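Local coordinates for neuraminidase (Influenza A virus, PDB 4GDI) that forms the homotetrameric, neuraminidase-like beta-propeller ectodomain of a bat influenza A virus, with a putative active site diverged from that of classical sialidases, at the interface of chains A and B. Coordinates in Å, arbitrary orientation; residue numbers count along the deposited sequence, not the author numbering. Chains: chain A/B, Neuraminidase.

Contact 1: the interface of chains A and B. Residues chain A 22, 366, 369, 371; chain B 117-118, 122, 124.
A:Ile369 and A:Trp371, near the carboxyl end of chain A, meet B:Phe124, B:Asn117 and B:Gly118 in a largely apolar subunit interface that would help hold neighbouring propellers of the neuraminidase-like homotetramer together. The residues considered hide 209 Å² in all, with B:Phe124 and A:Ile369 burying about 50 Å² each. A:Ile369 is reached through its delta-methyl: CD1 lies 3.4 Å from B:Phe124 CE1, in the plane of the ring and at its rim. An extended outer torsion (chi2 -168°) carries that methyl forward to the ring and also to B:Gly118, whose CA is 3.5 Å from CD1 of A:Ile369. Further back on the same side chain, CG1 packs against B:Asn122 CB at 3.6 Å as the two side chains run past each other in opposite directions. A:Trp371 CZ2 comes to the B:Phe124 edge too, 3.9 Å from CE1, the side chains crossing nearly at right angles. Two valines approach from one side of the phenyl plane: A:Val366 CG1 stands above the ring, 4.2 Å from B:Phe124 CD2, while A:Val22 CG1 lies beyond the rim, 3.8 Å from CE2. Within chain A, the CG2 methyl of A:Ile369 covers one indole face toward its rim, backing the tryptophan. The amide of B:Asn117 meets the indole edge, its plane turned 61° from the ring, with CB 3.5 Å from A:Trp371 CH2.

Contact 2: the interface of chains A and B. Residues chain A 22, 362, 364, 366; chain B 124, 136.
Across this subunit interface A:Ile362 and A:Ser364 face B:Thr136, a residue of strand 132-138 that hides 51 Å² of its surface here; the residues considered bury 156 Å² together. A water bridge supplies a polar link. Water 1 stands 2.8 Å from the A:Ser364 hydroxyl OG and 2.7 Å from the backbone carbonyl O of B:Thr136. OG of A:Ser364 and O of B:Thr136 are themselves 5.2 Å apart, too far for direct bonding, and the angle of about 141° at the water shows an open bend in the bridge. The serine's first torsion (-58°) turns OG away from its own carbonyl carbon and toward this water.

The direct contacts among these side chains are van der Waals in character and fairly loose. A:Ile362, at the end of strand 352-362, presents its delta-methyl to both branches of B:Thr136: CD1 is 4.0 Å from the methyl CG2 and 3.9 Å from the hydroxyl OG1, and the two side chains meet at a slant. An extended outer torsion (chi2 168°) places CD1 at the far end of the isoleucine, where it can reach the threonine. The B:Thr136 hydroxyl also packs against the serine methylene, OG1 lying 4.0 Å from CB of A:Ser364, so this oxygen has carbon neighbours from two residues of the other subunit.

Packing inside chain A supports the isoleucine and links it to the valines that face B:Phe124. CD1 of A:Ile362 touches CG1 of A:Val22 at 3.7 Å, bringing the end of its strand against strand 20-23. On another side, the same A:Ile362 CD1 rests 3.6 Å from CG1 of A:Val366.

Contact 1: the interface of chains A and B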
loop_
_atom_site.group_PDB
_atom_site.type_symbol
_atom_site.label_atom_id
_atom_site.label_comp_id
_atom_site.label_asym_id
_atom_site.label_seq_id
_atom_site.Cartn_x
_atom_site.Cartn_y
_atom_site.Cartn_z
ATOM N N VAL A 22 20.147 -21.905 -4.035
ATOM C CA VAL A 22 20.207 -20.955 -2.943
ATOM C C VAL A 22 18.821 -20.428 -2.602
ATOM O O VAL A 22 17.985 -20.240 -3.490
ATOM C CB VAL A 22 21.158 -19.781 -3.264
ATOM C CG1 VAL A 22 22.577 -20.296 -3.449
ATOM C CG2 VAL A 22 20.696 -19.031 -4.494
ATOM N N VAL A 366 28.228 -24.379 -4.349
ATOM C CA VAL A 366 28.369 -23.740 -3.052
ATOM C C VAL A 366 28.565 -24.861 -2.065
ATOM O O VAL A 366 28.472 -26.027 -2.438
ATOM C CB VAL A 366 27.111 -22.935 -2.662
ATOM C CG1 VAL A 366 27.002 -21.664 -3.496
ATOM C CG2 VAL A 366 25.866 -23.797 -2.821
ATOM N N ILE A 369 25.459 -26.181 2.769
ATOM C CA ILE A 369 24.863 -25.481 3.903
ATOM C C ILE A 369 23.554 -26.122 4.326
ATOM O O ILE A 369 22.749 -26.534 3.495
ATOM C CB ILE A 369 24.597 -24.012 3.592
ATOM C CG1 ILE A 369 25.911 -23.250 3.527
ATOM C CG2 ILE A 369 23.720 -23.386 4.681
ATOM C CD1 ILE A 369 25.728 -21.759 3.513
ATOM N N TRP A 371 20.118 -25.374 6.037
ATOM C CA TRP A 371 19.312 -24.193 6.320
ATOM C C TRP A 371 18.357 -24.397 7.495
ATOM O O TRP A 371 17.502 -23.551 7.732
ATOM C CB TRP A 371 18.538 -23.759 5.068
ATOM C CG TRP A 371 19.444 -23.250 4.003
ATOM C CD1 TRP A 371 19.941 -23.953 2.943
ATOM C CD2 TRP A 371 20.012 -21.942 3.920
ATOM N NE1 TRP A 371 20.770 -23.158 2.193
ATOM C CE2 TRP A 371 20.832 -21.915 2.771
ATOM C CE3 TRP A 371 19.900 -20.786 4.697
ATOM C CZ2 TRP A 371 21.527 -20.775 2.378
ATOM C CZ3 TRP A 371 20.597 -19.655 4.304
ATOM C CH2 TRP A 371 21.401 -19.658 3.154
ATOM N N ASN B 117 25.629 -15.712 4.288
ATOM C CA ASN B 117 24.995 -16.796 5.035
ATOM C C ASN B 117 25.958 -17.945 5.268
ATOM O O ASN B 117 26.978 -18.050 4.597
ATOM C CB ASN B 117 23.802 -17.345 4.264
ATOM C CG ASN B 117 22.624 -16.419 4.290
ATOM O OD1 ASN B 117 21.851 -16.419 5.244
ATOM N ND2 ASN B 117 22.471 -15.618 3.240
ATOM N N GLY B 118 25.599 -18.835 6.188
ATOM C CA GLY B 118 26.420 -19.996 6.484
ATOM C C GLY B 118 27.354 -19.691 7.634
ATOM O O GLY B 118 27.514 -18.533 8.015
ATOM N N ASN B 122 31.396 -22.976 5.396
ATOM C CA ASN B 122 30.266 -23.016 4.465
ATOM C C ASN B 122 29.756 -21.631 4.071
ATOM O O ASN B 122 28.844 -21.509 3.256
ATOM C CB ASN B 122 29.113 -23.822 5.060
ATOM C CG ASN B 122 29.447 -25.293 5.215
ATOM O OD1 ASN B 122 30.462 -25.774 4.704
ATOM N ND2 ASN B 122 28.584 -26.020 5.918
ATOM N N PHE B 124 28.978 -18.181 2.435
ATOM C CA PHE B 124 29.033 -17.681 1.068
ATOM C C PHE B 124 28.182 -16.424 0.974
ATOM O O PHE B 124 27.255 -16.201 1.764
ATOM C CB PHE B 124 28.552 -18.749 0.072
ATOM C CG PHE B 124 27.062 -18.890 0.010
ATOM C CD1 PHE B 124 26.372 -19.551 1.009
ATOM C CD2 PHE B 124 26.347 -18.344 -1.032
ATOM C CE1 PHE B 124 24.983 -19.669 0.953
ATOM C CE2 PHE B 124 24.960 -18.455 -1.085
ATOM C CZ PHE B 124 24.284 -19.119 -0.094
#

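Contact 2: the interface of chains A and B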
loop_
_atom_site.group_PDB
_atom_site.type_symbol
_atom_site.label_atom_id
_atom_site.label_comp_id
_atom_site.label_asym_id
_atom_site.label_seq_id
_atom_site.Cartn_x
_atom_site.Cartn_y
_atom_site.Cartn_z
ATOM N N VAL A 22 20.147 -21.905 -4.035
ATOM C CA VAL A 22 20.207 -20.955 -2.943
ATOM C C VAL A 22 18.821 -20.428 -2.602
ATOM O O VAL A 22 17.985 -20.240 -3.490
ATOM C CB VAL A 22 21.158 -19.781 -3.264
ATOM C CG1 VAL A 22 22.577 -20.296 -3.449
ATOM C CG2 VAL A 22 20.696 -19.031 -4.494
ATOM N N ILE A 362 21.654 -21.934 -9.290
ATOM C CA ILE A 362 22.757 -21.028 -9.616
ATOM C C ILE A 362 23.771 -21.828 -10.401
ATOM O O ILE A 362 23.837 -23.038 -10.265
ATOM C CB ILE A 362 23.445 -20.422 -8.369
ATOM C CG1 ILE A 362 23.922 -21.538 -7.430
ATOM C CG2 ILE A 362 22.496 -19.476 -7.630
ATOM C CD1 ILE A 362 24.857 -21.075 -6.323
ATOM N N SER A 364 26.948 -21.970 -10.122
ATOM C CA SER A 364 28.194 -22.199 -9.399
ATOM C C SER A 364 27.939 -23.108 -8.224
ATOM O O SER A 364 26.878 -23.055 -7.615
ATOM C CB SER A 364 28.782 -20.883 -8.889
ATOM O OG SER A 364 29.008 -19.985 -9.956
ATOM N N VAL A 366 28.228 -24.379 -4.349
ATOM C CA VAL A 366 28.369 -23.740 -3.052
ATOM C C VAL A 366 28.565 -24.861 -2.065
ATOM O O VAL A 366 28.472 -26.027 -2.438
ATOM C CB VAL A 366 27.111 -22.935 -2.662
ATOM C CG1 VAL A 366 27.002 -21.664 -3.496
ATOM C CG2 VAL A 366 25.866 -23.797 -2.821
ATOM N N PHE B 124 28.978 -18.181 2.435
ATOM C CA PHE B 124 29.033 -17.681 1.068
ATOM C C PHE B 124 28.182 -16.424 0.974
ATOM O O PHE B 124 27.255 -16.201 1.764
ATOM C CB PHE B 124 28.552 -18.749 0.072
ATOM C CG PHE B 124 27.062 -18.890 0.010
ATOM C CD1 PHE B 124 26.372 -19.551 1.009
ATOM C CD2 PHE B 124 26.347 -18.344 -1.032
ATOM C CE1 PHE B 124 24.983 -19.669 0.953
ATOM C CE2 PHE B 124 24.960 -18.455 -1.085
ATOM C CZ PHE B 124 24.284 -19.119 -0.094
ATOM N N THR B 136 27.306 -15.382 -6.802
ATOM C CA THR B 136 27.634 -15.886 -5.470
ATOM C C THR B 136 29.132 -16.070 -5.401
ATOM O O THR B 136 29.786 -16.270 -6.428
ATOM C CB THR B 136 26.993 -17.276 -5.188
ATOM O OG1 THR B 136 27.527 -18.242 -6.104
ATOM C CG2 THR B 136 25.486 -17.227 -5.337
HETATM O O HOH W 1 29.818 -17.599 -8.804
#

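Contacts 1 and 2 are adjoining portions of one A-B interface, their C-alpha centres about 8 Å apart. Both include A:Val22, A:Val366 and B:Phe124, so these apolar residues form the seam between them. From that seam, contact 1 extends to A:Ile369 and A:Trp371, further toward the carboxyl end, whereas contact 2 extends back to the end of strand 352-362 and adds a bridging water. On chain B the successive strands 124-129 and 132-138 contribute to the joined surface. Since the protein is a homotetramer, this continuous patch would help hold neighbouring subunits in register.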